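PDB 2QZU: putative sulfatase yidJ from Bacteroides fragilis, which probably hydrolyses sulfate esters as a metal-dependent arylsulfatase of the alkaline phosphatase superfamily. Local coordinates for residues G319-A324 against Y330-R335. Numbering follows the deposited sequence.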
ATOM      1  N   GLY A 319      -3.005   4.400 -16.084  1.00 12.40           N
ATOM      2  CA  GLY A 319      -3.892   3.505 -16.809  1.00 12.96           C
ATOM      3  C   GLY A 319      -4.092   3.901 -18.261  1.00  8.01           C
ATOM      4  O   GLY A 319      -4.350   3.051 -19.111  1.00  8.54           O
ATOM      5  N   ALA A 320      -3.986   5.194 -18.550  1.00 11.78           N
ATOM      6  CA  ALA A 320      -4.151   5.667 -19.917  1.00  8.54           C
ATOM      7  C   ALA A 320      -3.063   5.036 -20.780  1.00  7.94           C
ATOM      8  O   ALA A 320      -1.912   4.910 -20.350  1.00  8.85           O
ATOM      9  CB  ALA A 320      -4.053   7.187 -19.967  1.00 12.33           C
ATOM     10  N   HIS A 321      -3.442   4.643 -21.994  1.00  8.83           N
ATOM     11  CA  HIS A 321      -2.528   4.002 -22.937  1.00  6.81           C
ATOM     12  C   HIS A 321      -1.949   2.703 -22.376  1.00  8.99           C
ATOM     13  O   HIS A 321      -0.873   2.265 -22.776  1.00 11.06           O
ATOM     14  CB  HIS A 321      -1.407   4.973 -23.332  1.00 10.97           C
ATOM     15  CG  HIS A 321      -1.865   6.087 -24.222  1.00 14.74           C
ATOM     16  ND1 HIS A 321      -2.305   5.874 -25.510  1.00 12.69           N
ATOM     17  CD2 HIS A 321      -1.994   7.417 -23.996  1.00 10.30           C
ATOM     18  CE1 HIS A 321      -2.690   7.022 -26.040  1.00 11.09           C
ATOM     19  NE2 HIS A 321      -2.512   7.973 -25.140  1.00 11.77           N
ATOM     20  N   GLU A 322      -2.692   2.087 -21.458  1.00  9.51           N
ATOM     21  CA  GLU A 322      -2.288   0.834 -20.828  1.00 11.38           C
ATOM     22  C   GLU A 322      -0.998   0.971 -20.015  1.00  9.26           C
ATOM     23  O   GLU A 322      -0.321  -0.021 -19.746  1.00 15.40           O
ATOM     24  CB  GLU A 322      -2.102  -0.264 -21.884  1.00 14.44           C
ATOM     25  CG  GLU A 322      -3.319  -0.545 -22.756  1.00 19.80           C
ATOM     26  CD  GLU A 322      -4.505  -1.095 -21.983  1.00 31.88           C
ATOM     27  OE1 GLU A 322      -4.318  -1.553 -20.835  1.00 34.69           O
ATOM     28  OE2 GLU A 322      -5.627  -1.082 -22.532  1.00 33.82           O
ATOM     29  N   ASN A 323      -0.665   2.203 -19.632  1.00  6.86           N
ATOM     30  CA  ASN A 323       0.530   2.481 -18.838  1.00  9.60           C
ATOM     31  C   ASN A 323       0.131   2.954 -17.446  1.00  7.61           C
ATOM     32  O   ASN A 323      -0.685   3.874 -17.302  1.00 11.56           O
ATOM     33  CB  ASN A 323       1.385   3.571 -19.494  1.00  9.67           C
ATOM     34  CG  ASN A 323       2.196   3.058 -20.662  1.00 20.89           C
ATOM     35  OD1 ASN A 323       1.650   2.692 -21.705  1.00 29.08           O
ATOM     36  ND2 ASN A 323       3.512   3.025 -20.493  1.00 18.01           N
ATOM     37  N   ALA A 324       0.704   2.337 -16.423  1.00  8.40           N
ATOM     38  CA  ALA A 324       0.391   2.728 -15.066  1.00  9.50           C
ATOM     39  C   ALA A 324       1.176   3.948 -14.601  1.00 11.78           C
ATOM     40  O   ALA A 324       0.645   4.798 -13.880  1.00 11.76           O
ATOM     41  CB  ALA A 324       0.743   1.552 -14.104  1.00  8.91           C
ATOM     42  N   TYR A 330       3.793   9.950 -24.203  1.00  8.81           N
ATOM     43  CA  TYR A 330       2.393  10.366 -24.242  1.00  4.68           C
ATOM     44  C   TYR A 330       2.155  11.684 -23.503  1.00  3.70           C
ATOM     45  O   TYR A 330       2.803  11.971 -22.491  1.00  7.71           O
ATOM     46  CB  TYR A 330       1.500   9.267 -23.655  1.00  5.39           C
ATOM     47  CG  TYR A 330       1.404   8.037 -24.533  1.00  5.71           C
ATOM     48  CD1 TYR A 330       0.898   8.127 -25.833  1.00  8.08           C
ATOM     49  CD2 TYR A 330       1.808   6.788 -24.067  1.00 11.65           C
ATOM     50  CE1 TYR A 330       0.797   6.999 -26.650  1.00 15.35           C
ATOM     51  CE2 TYR A 330       1.710   5.651 -24.873  1.00  6.87           C
ATOM     52  CZ  TYR A 330       1.203   5.767 -26.165  1.00 12.02           C
ATOM     53  OH  TYR A 330       1.112   4.654 -26.973  1.00 12.85           O
ATOM     54  N   GLU A 331       1.218  12.477 -24.018  1.00  5.33           N
ATOM     55  CA  GLU A 331       0.880  13.769 -23.429  1.00  4.40           C
ATOM     56  C   GLU A 331       0.597  13.753 -21.921  1.00  7.28           C
ATOM     57  O   GLU A 331       1.056  14.636 -21.205  1.00  9.87           O
ATOM     58  CB  GLU A 331      -0.333  14.374 -24.142  1.00 10.52           C
ATOM     59  CG  GLU A 331      -0.062  14.893 -25.541  1.00 12.95           C
ATOM     60  CD  GLU A 331       0.928  16.035 -25.550  1.00 14.64           C
ATOM     61  OE1 GLU A 331       2.117  15.787 -25.834  1.00 10.73           O
ATOM     62  OE2 GLU A 331       0.513  17.178 -25.262  1.00 14.18           O
ATOM     63  N   GLU A 332      -0.160  12.766 -21.441  1.00  6.37           N
ATOM     64  CA  GLU A 332      -0.492  12.717 -20.015  1.00  8.30           C
ATOM     65  C   GLU A 332       0.752  12.556 -19.141  1.00  8.29           C
ATOM     66  O   GLU A 332       0.731  12.857 -17.947  1.00  9.21           O
ATOM     67  CB  GLU A 332      -1.483  11.585 -19.714  1.00 11.28           C
ATOM     68  CG  GLU A 332      -0.927  10.191 -19.940  1.00 14.53           C
ATOM     69  CD  GLU A 332      -1.166   9.675 -21.347  1.00 26.87           C
ATOM     70  OE1 GLU A 332      -1.371  10.494 -22.267  1.00 25.20           O
ATOM     71  OE2 GLU A 332      -1.137   8.441 -21.535  1.00 13.78           O
ATOM     72  N   SER A 333       1.830  12.082 -19.754  1.00  4.41           N
ATOM     73  CA  SER A 333       3.103  11.881 -19.074  1.00  5.99           C
ATOM     74  C   SER A 333       4.012  13.113 -19.191  1.00  5.96           C
ATOM     75  O   SER A 333       4.614  13.553 -18.205  1.00  7.99           O
ATOM     76  CB  SER A 333       3.804  10.651 -19.670  1.00  8.00           C
ATOM     77  OG  SER A 333       5.135  10.527 -19.205  1.00 13.55           O
HETATM   78  N   MSE A 334       4.101  13.671 -20.394  1.00  6.04           N
HETATM   79  CA  MSE A 334       4.948  14.837 -20.646  1.00  5.35           C
HETATM   80  C   MSE A 334       4.397  16.187 -20.170  1.00  6.68           C
HETATM   81  O   MSE A 334       5.158  17.032 -19.703  1.00  7.93           O
HETATM   82  CB  MSE A 334       5.267  14.952 -22.146  1.00  8.35           C
HETATM   83  CG  MSE A 334       6.107  13.814 -22.726  1.00  7.99           C
HETATM   84 SE   MSE A 334       6.644  14.186 -24.575  1.00 22.60          SE
HETATM   85  CE  MSE A 334       7.990  15.524 -24.197  1.00 12.76           C
ATOM     86  N   ARG A 335       3.089  16.398 -20.293  1.00  4.04           N
ATOM     87  CA  ARG A 335       2.492  17.674 -19.898  1.00  5.58           C
ATOM     88  C   ARG A 335       2.527  17.947 -18.397  1.00  9.54           C
ATOM     89  O   ARG A 335       2.100  17.123 -17.585  1.00  8.55           O
ATOM     90  CB  ARG A 335       1.057  17.765 -20.427  1.00  7.47           C
ATOM     91  CG  ARG A 335       0.979  18.107 -21.909  1.00 14.15           C
ATOM     92  CD  ARG A 335       0.979  19.616 -22.123  1.00 11.91           C
ATOM     93  NE  ARG A 335      -0.194  20.205 -21.488  1.00  9.99           N
ATOM     94  CZ  ARG A 335      -0.168  21.004 -20.425  1.00  8.07           C
ATOM     95  NH1 ARG A 335      -1.304  21.466 -19.924  1.00 13.63           N
ATOM     96  NH2 ARG A 335       0.987  21.363 -19.877  1.00 10.58           N
TER
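Tyr330, whose ring lies against that of His321, sits at the N-cap position of helix 331-334, and its carbonyl O accepts two backbone bonds, from Ser333 N at 2.9 Å and from Met334 N at 3.0 Å. The phenol projects from the start of the helix. Its partner stands on a tight turn, where His321 and Glu322 both adopt left-handed backbone angles and Asn323 N bonds to Ala320 O at 3.1 Å. Between the turn and the helix start the rings form a face-to-face stack, with centroids 3.6 Å apart and planes only 1° from parallel; they overlap with a small offset, Tyr330 CE1 lying over the imidazole centre and His321 CG over the phenol centre. The stack extends to the imidazole's stem, since His321 CB lies over the phenol face, 3.5 Å from Tyr330 CE2, in a CH-pi contact.

Glu332 approaches from another direction, with CD at the imidazole edge. Its CG sits between the backbone N and the carbonyl carbon (chi1 66°), and a bend at chi2 lays the carboxylate nearly coplanar with the imidazole, the planes 12° apart, while OE2 also meets Ala320 CB at 3.5 Å. Beyond the stack, Glu331 and Arg335 tie the helix to Arg417 and Asp41 by salt bridges. The contact closes a surface excursion connecting antiparallel neighbours 306-311 and 338-341 in the large mixed sheet of the alkaline phosphatase-like sulfatase fold.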